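Local atomic coordinates of benzoylformate Decarboxylase (Polynucleobacter necessarius, PDB entry 4K9Q), a protein that binds thiamine diphosphate and magnesium and probably decarboxylates the 2-keto acid benzoylformate. Residues L75-Y86 with N117-W125. Numbering follows the deposited sequence.
Sequences LGNAMGCLLTAY and NMPKPWVKW
The indole of W122 lies along the flank of L83, with CG of L83 over the middle of its six-membered ring, a CH-pi contact 3.5 Å from CG to the centroid and 9° off the ring normal. The opposite face carries P121 CG, toward the rim, so the indole is sandwiched between the helix and the proline that follows a cis peptide bond. Its benzo edge is turned to Y86: the two rings form an offset edge-to-face pair, planes at 79°, with W122 CE3 3.6 Å from Y86 CD1. With chi1 at -174°, the Y86 ring swings away from its own backbone N and out over the loop, where CD2 comes to 3.3 Å from the carbonyl O of W122. That oxygen is buried without a hydrogen-bonding partner. A water bridges Y86 OH and P121 O, donating to the latter. Replacing W122 with an alanine would probably leave L83 and P121 facing a gap and take from Y86 the edge that packs on its ring. Farther along, M79 CE meets P119 O at 3.5 Å and comes near the indole CD1, while L82 CD2 rests on P119 CB and V123 CG1. M118 runs antiparallel to the side chain of L75 and lays its CE on G76 CA, 3.4 Å away. No direct hydrogen bond joins 75-86 to 117-125. Helices 71-77 and 79-88 thus pack mainly through apolar and aromatic contacts, with a water bridge, against the loop leading into strand 126-127, an outermost strand of the six-stranded parallel sheet that also holds strand 154-159. N77, in helix 71-77, touches a thiamine diphosphate; helix 47-61 touches A78 and C81, F155 of strand 154-159 meets L75 and P119, and a second subunit packs on M79, L83, M118 and P121.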
ATOM      1  N   LEU A  75       4.275  16.541  -5.420  1.00  8.82           N
ATOM      2  CA  LEU A  75       3.158  15.788  -4.853  1.00  8.59           C
ATOM      3  C   LEU A  75       3.243  15.766  -3.327  1.00 10.71           C
ATOM      4  O   LEU A  75       2.235  15.940  -2.648  1.00  9.54           O
ATOM      5  CB  LEU A  75       3.100  14.377  -5.427  1.00  9.65           C
ATOM      6  CG  LEU A  75       1.977  13.506  -4.865  1.00 11.10           C
ATOM      7  CD1 LEU A  75       0.612  14.082  -5.220  1.00 12.69           C
ATOM      8  CD2 LEU A  75       2.131  12.093  -5.405  1.00 11.35           C
ATOM      9  N   GLY A  76       4.444  15.580  -2.791  1.00 11.00           N
ATOM     10  CA  GLY A  76       4.641  15.596  -1.349  1.00  9.68           C
ATOM     11  C   GLY A  76       4.172  16.891  -0.701  1.00 11.27           C
ATOM     12  O   GLY A  76       3.424  16.865   0.276  1.00  9.98           O
ATOM     13  N   ASN A  77       4.609  18.027  -1.237  1.00 10.32           N
ATOM     14  CA  ASN A  77       4.191  19.320  -0.694  1.00 11.05           C
ATOM     15  C   ASN A  77       2.676  19.498  -0.726  1.00 11.37           C
ATOM     16  O   ASN A  77       2.110  20.283   0.056  1.00 11.44           O
ATOM     17  CB  ASN A  77       4.857  20.471  -1.454  1.00 10.65           C
ATOM     18  CG  ASN A  77       6.300  20.691  -1.040  1.00 11.90           C
ATOM     19  OD1 ASN A  77       6.775  20.100  -0.067  1.00 16.47           O
ATOM     20  ND2 ASN A  77       7.005  21.550  -1.771  1.00 12.50           N
ATOM     21  N   ALA A  78       2.027  18.801  -1.659  1.00  8.85           N
ATOM     22  CA  ALA A  78       0.584  18.931  -1.851  1.00  9.98           C
ATOM     23  C   ALA A  78      -0.295  17.990  -1.019  1.00 10.69           C
ATOM     24  O   ALA A  78      -1.520  18.099  -1.081  1.00  9.69           O
ATOM     25  CB  ALA A  78       0.240  18.759  -3.333  1.00 10.13           C
ATOM     26  N   MET A  79       0.294  17.057  -0.274  1.00  8.86           N
ATOM     27  CA  MET A  79      -0.510  15.962   0.287  1.00  9.81           C
ATOM     28  C   MET A  79      -1.574  16.378   1.317  1.00 10.93           C
ATOM     29  O   MET A  79      -2.623  15.719   1.436  1.00  9.94           O
ATOM     30  CB  MET A  79       0.371  14.828   0.843  1.00 11.21           C
ATOM     31  CG  MET A  79       0.941  13.914  -0.222  1.00 12.02           C
ATOM     32  SD  MET A  79      -0.318  13.121  -1.244  1.00 13.67           S
ATOM     33  CE  MET A  79      -1.417  12.402  -0.025  1.00 13.68           C
ATOM     34  N   GLY A  80      -1.306  17.440   2.075  1.00  9.02           N
ATOM     35  CA  GLY A  80      -2.279  17.927   3.044  1.00  9.96           C
ATOM     36  C   GLY A  80      -3.515  18.477   2.340  1.00 12.09           C
ATOM     37  O   GLY A  80      -4.654  18.163   2.689  1.00 10.17           O
ATOM     38  N   CYS A  81      -3.302  19.299   1.325  1.00  9.90           N
ATOM     39  CA  CYS A  81      -4.434  19.810   0.575  1.00  9.04           C
ATOM     40  C   CYS A  81      -5.112  18.730  -0.278  1.00 10.35           C
ATOM     41  O   CYS A  81      -6.294  18.828  -0.563  1.00 11.27           O
ATOM     42  CB  CYS A  81      -4.043  21.047  -0.231  1.00 10.52           C
ATOM     43  SG  CYS A  81      -3.925  22.491   0.864  1.00 13.60           S
ATOM     44  N   LEU A  82      -4.382  17.689  -0.654  1.00 10.33           N
ATOM     45  CA  LEU A  82      -5.002  16.595  -1.390  1.00  9.84           C
ATOM     46  C   LEU A  82      -5.947  15.807  -0.464  1.00 10.17           C
ATOM     47  O   LEU A  82      -7.062  15.477  -0.844  1.00  8.88           O
ATOM     48  CB  LEU A  82      -3.936  15.693  -2.011  1.00 10.04           C
ATOM     49  CG  LEU A  82      -4.480  14.513  -2.819  1.00 11.89           C
ATOM     50  CD1 LEU A  82      -5.488  14.987  -3.851  1.00 10.87           C
ATOM     51  CD2 LEU A  82      -3.319  13.788  -3.497  1.00 13.97           C
ATOM     52  N   LEU A  83      -5.502  15.528   0.762  1.00  9.90           N
ATOM     53  CA  LEU A  83      -6.382  14.944   1.769  1.00 11.81           C
ATOM     54  C   LEU A  83      -7.664  15.775   1.840  1.00 10.74           C
ATOM     55  O   LEU A  83      -8.775  15.245   1.828  1.00 10.21           O
ATOM     56  CB  LEU A  83      -5.668  14.905   3.131  1.00 10.09           C
ATOM     57  CG  LEU A  83      -6.343  14.315   4.375  1.00 12.10           C
ATOM     58  CD1 LEU A  83      -5.305  14.017   5.452  1.00 12.22           C
ATOM     59  CD2 LEU A  83      -7.399  15.263   4.931  1.00 14.00           C
ATOM     60  N   THR A  84      -7.518  17.094   1.884  1.00  8.70           N
ATOM     61  CA  THR A  84      -8.684  17.956   2.010  1.00  8.96           C
ATOM     62  C   THR A  84      -9.584  17.898   0.765  1.00  9.95           C
ATOM     63  O   THR A  84     -10.812  17.834   0.882  1.00  9.33           O
ATOM     64  CB  THR A  84      -8.255  19.386   2.336  1.00 10.15           C
ATOM     65  OG1 THR A  84      -7.563  19.382   3.596  1.00 10.62           O
ATOM     66  CG2 THR A  84      -9.467  20.322   2.397  1.00 11.50           C
ATOM     67  N   ALA A  85      -8.981  17.892  -0.422  1.00  8.22           N
ATOM     68  CA  ALA A  85      -9.772  17.746  -1.655  1.00  9.73           C
ATOM     69  C   ALA A  85     -10.569  16.435  -1.643  1.00  9.88           C
ATOM     70  O   ALA A  85     -11.723  16.386  -2.073  1.00  9.28           O
ATOM     71  CB  ALA A  85      -8.869  17.803  -2.877  1.00  9.63           C
ATOM     72  N   TYR A  86      -9.950  15.368  -1.148  1.00  9.70           N
ATOM     73  CA  TYR A  86     -10.614  14.077  -1.054  1.00  9.79           C
ATOM     74  C   TYR A  86     -11.831  14.172  -0.129  1.00  9.89           C
ATOM     75  O   TYR A  86     -12.917  13.710  -0.476  1.00 11.07           O
ATOM     76  CB  TYR A  86      -9.629  13.020  -0.534  1.00  8.68           C
ATOM     77  CG  TYR A  86     -10.163  11.615  -0.534  1.00 10.24           C
ATOM     78  CD1 TYR A  86     -10.837  11.111   0.577  1.00 11.46           C
ATOM     79  CD2 TYR A  86      -9.981  10.780  -1.644  1.00  9.90           C
ATOM     80  CE1 TYR A  86     -11.324   9.801   0.588  1.00 13.22           C
ATOM     81  CE2 TYR A  86     -10.470   9.476  -1.642  1.00 12.69           C
ATOM     82  CZ  TYR A  86     -11.134   8.999  -0.527  1.00 14.71           C
ATOM     83  OH  TYR A  86     -11.611   7.710  -0.521  1.00 13.69           O
ATOM     84  N   ASN A 117       1.674   4.753  -5.102  1.00 10.70           N
ATOM     85  CA  ASN A 117       1.429   4.580  -3.676  1.00 11.19           C
ATOM     86  C   ASN A 117       1.560   5.840  -2.842  1.00 13.18           C
ATOM     87  O   ASN A 117       1.007   5.913  -1.749  1.00 12.34           O
ATOM     88  CB  ASN A 117       2.289   3.456  -3.105  1.00 12.62           C
ATOM     89  CG  ASN A 117       1.800   2.092  -3.551  1.00 14.37           C
ATOM     90  OD1 ASN A 117       0.618   1.932  -3.833  1.00 16.97           O
ATOM     91  ND2 ASN A 117       2.699   1.113  -3.627  1.00 16.32           N
ATOM     92  N   MET A 118       2.264   6.839  -3.363  1.00  9.11           N
ATOM     93  CA  MET A 118       2.458   8.066  -2.594  1.00 10.85           C
ATOM     94  C   MET A 118       1.162   8.778  -2.151  1.00 11.11           C
ATOM     95  O   MET A 118       1.027   9.112  -0.980  1.00 11.67           O
ATOM     96  CB  MET A 118       3.394   9.034  -3.324  1.00 10.23           C
ATOM     97  CG  MET A 118       3.830  10.182  -2.418  1.00 12.61           C
ATOM     98  SD  MET A 118       5.099  11.214  -3.126  1.00 14.23           S
ATOM     99  CE  MET A 118       5.402  12.322  -1.732  1.00 15.31           C
ATOM    100  N   PRO A 119       0.204   9.003  -3.075  1.00 10.59           N
ATOM    101  CA  PRO A 119      -1.008   9.756  -2.688  1.00  9.79           C
ATOM    102  C   PRO A 119      -2.043   8.940  -1.901  1.00  8.65           C
ATOM    103  O   PRO A 119      -2.984   9.528  -1.371  1.00 11.12           O
ATOM    104  CB  PRO A 119      -1.591  10.184  -4.036  1.00  9.77           C
ATOM    105  CG  PRO A 119      -1.150   9.108  -4.977  1.00 11.04           C
ATOM    106  CD  PRO A 119       0.201   8.653  -4.508  1.00 12.04           C
ATOM    107  N   LYS A 120      -1.879   7.618  -1.834  1.00 10.42           N
ATOM    108  CA  LYS A 120      -2.757   6.784  -1.008  1.00 10.80           C
ATOM    109  C   LYS A 120      -2.602   7.189   0.468  1.00  9.64           C
ATOM    110  O   LYS A 120      -1.484   7.442   0.934  1.00 13.86           O
ATOM    111  CB  LYS A 120      -2.409   5.299  -1.185  1.00 11.80           C
ATOM    112  CG  LYS A 120      -2.672   4.740  -2.593  1.00 14.47           C
ATOM    113  CD  LYS A 120      -2.277   3.264  -2.652  1.00 19.50           C
ATOM    114  CE  LYS A 120      -2.492   2.667  -4.040  1.00 20.68           C
ATOM    115  NZ  LYS A 120      -3.924   2.335  -4.282  1.00 25.86           N
ATOM    116  N   PRO A 121      -3.707   7.202   1.228  1.00  9.89           N
ATOM    117  CA  PRO A 121      -5.054   6.737   0.875  1.00 11.70           C
ATOM    118  C   PRO A 121      -5.983   7.864   0.429  1.00 13.33           C
ATOM    119  O   PRO A 121      -7.188   7.779   0.675  1.00 15.39           O
ATOM    120  CB  PRO A 121      -5.562   6.192   2.212  1.00 15.14           C
ATOM    121  CG  PRO A 121      -4.957   7.152   3.214  1.00 14.13           C
ATOM    122  CD  PRO A 121      -3.588   7.490   2.670  1.00 12.97           C
ATOM    123  N   TRP A 122      -5.450   8.899  -0.207  1.00 11.11           N
ATOM    124  CA  TRP A 122      -6.240  10.106  -0.440  1.00 12.26           C
ATOM    125  C   TRP A 122      -6.600  10.403  -1.894  1.00  9.33           C
ATOM    126  O   TRP A 122      -6.804  11.557  -2.265  1.00 10.40           O
ATOM    127  CB  TRP A 122      -5.559  11.301   0.217  1.00 13.44           C
ATOM    128  CG  TRP A 122      -5.408  11.089   1.697  1.00 10.15           C
ATOM    129  CD1 TRP A 122      -4.252  10.864   2.386  1.00 10.30           C
ATOM    130  CD2 TRP A 122      -6.466  11.048   2.660  1.00 11.02           C
ATOM    131  NE1 TRP A 122      -4.523  10.707   3.726  1.00 11.11           N
ATOM    132  CE2 TRP A 122      -5.877  10.809   3.919  1.00 11.47           C
ATOM    133  CE3 TRP A 122      -7.856  11.189   2.578  1.00 11.27           C
ATOM    134  CZ2 TRP A 122      -6.629  10.728   5.096  1.00 10.48           C
ATOM    135  CZ3 TRP A 122      -8.605  11.099   3.743  1.00 14.66           C
ATOM    136  CH2 TRP A 122      -7.987  10.878   4.985  1.00 11.06           C
ATOM    137  N   VAL A 123      -6.711   9.349  -2.699  1.00  9.79           N
ATOM    138  CA  VAL A 123      -7.235   9.467  -4.059  1.00  9.53           C
ATOM    139  C   VAL A 123      -8.162   8.289  -4.368  1.00  8.12           C
ATOM    140  O   VAL A 123      -8.051   7.217  -3.771  1.00 13.21           O
ATOM    141  CB  VAL A 123      -6.116   9.548  -5.124  1.00  8.95           C
ATOM    142  CG1 VAL A 123      -5.386  10.879  -5.019  1.00 11.23           C
ATOM    143  CG2 VAL A 123      -5.131   8.391  -4.984  1.00 11.58           C
ATOM    144  N   LYS A 124      -9.080   8.495  -5.303  1.00  9.83           N
ATOM    145  CA  LYS A 124      -9.980   7.419  -5.721  1.00 10.02           C
ATOM    146  C   LYS A 124      -9.266   6.400  -6.613  1.00 10.70           C
ATOM    147  O   LYS A 124      -9.688   5.237  -6.719  1.00 11.99           O
ATOM    148  CB  LYS A 124     -11.192   7.994  -6.453  1.00 10.84           C
ATOM    149  CG  LYS A 124     -12.093   8.851  -5.569  1.00  9.72           C
ATOM    150  CD  LYS A 124     -13.308   9.333  -6.339  1.00  9.86           C
ATOM    151  CE  LYS A 124     -14.207   8.169  -6.769  1.00 11.90           C
ATOM    152  NZ  LYS A 124     -15.466   8.669  -7.380  1.00 11.12           N
ATOM    153  N   TRP A 125      -8.180   6.843  -7.235  1.00 11.36           N
ATOM    154  CA  TRP A 125      -7.438   6.050  -8.201  1.00 11.81           C
ATOM    155  C   TRP A 125      -6.083   6.709  -8.396  1.00 11.03           C
ATOM    156  O   TRP A 125      -5.981   7.939  -8.416  1.00 10.78           O
ATOM    157  CB  TRP A 125      -8.186   5.998  -9.534  1.00 10.51           C
ATOM    158  CG  TRP A 125      -7.543   5.118 -10.600  1.00 12.83           C
ATOM    159  CD1 TRP A 125      -7.177   3.807 -10.481  1.00 12.74           C
ATOM    160  CD2 TRP A 125      -7.237   5.498 -11.950  1.00 10.54           C
ATOM    161  NE1 TRP A 125      -6.644   3.353 -11.672  1.00 12.00           N
ATOM    162  CE2 TRP A 125      -6.675   4.369 -12.589  1.00 11.58           C
ATOM    163  CE3 TRP A 125      -7.371   6.688 -12.674  1.00 11.74           C
ATOM    164  CZ2 TRP A 125      -6.243   4.395 -13.917  1.00 12.45           C
ATOM    165  CZ3 TRP A 125      -6.952   6.711 -13.994  1.00 13.83           C
ATOM    166  CH2 TRP A 125      -6.397   5.570 -14.603  1.00 12.03           C
TER
HETATM  167  O   HOH W   1      -9.140   6.128   0.036  1.00 23.71           O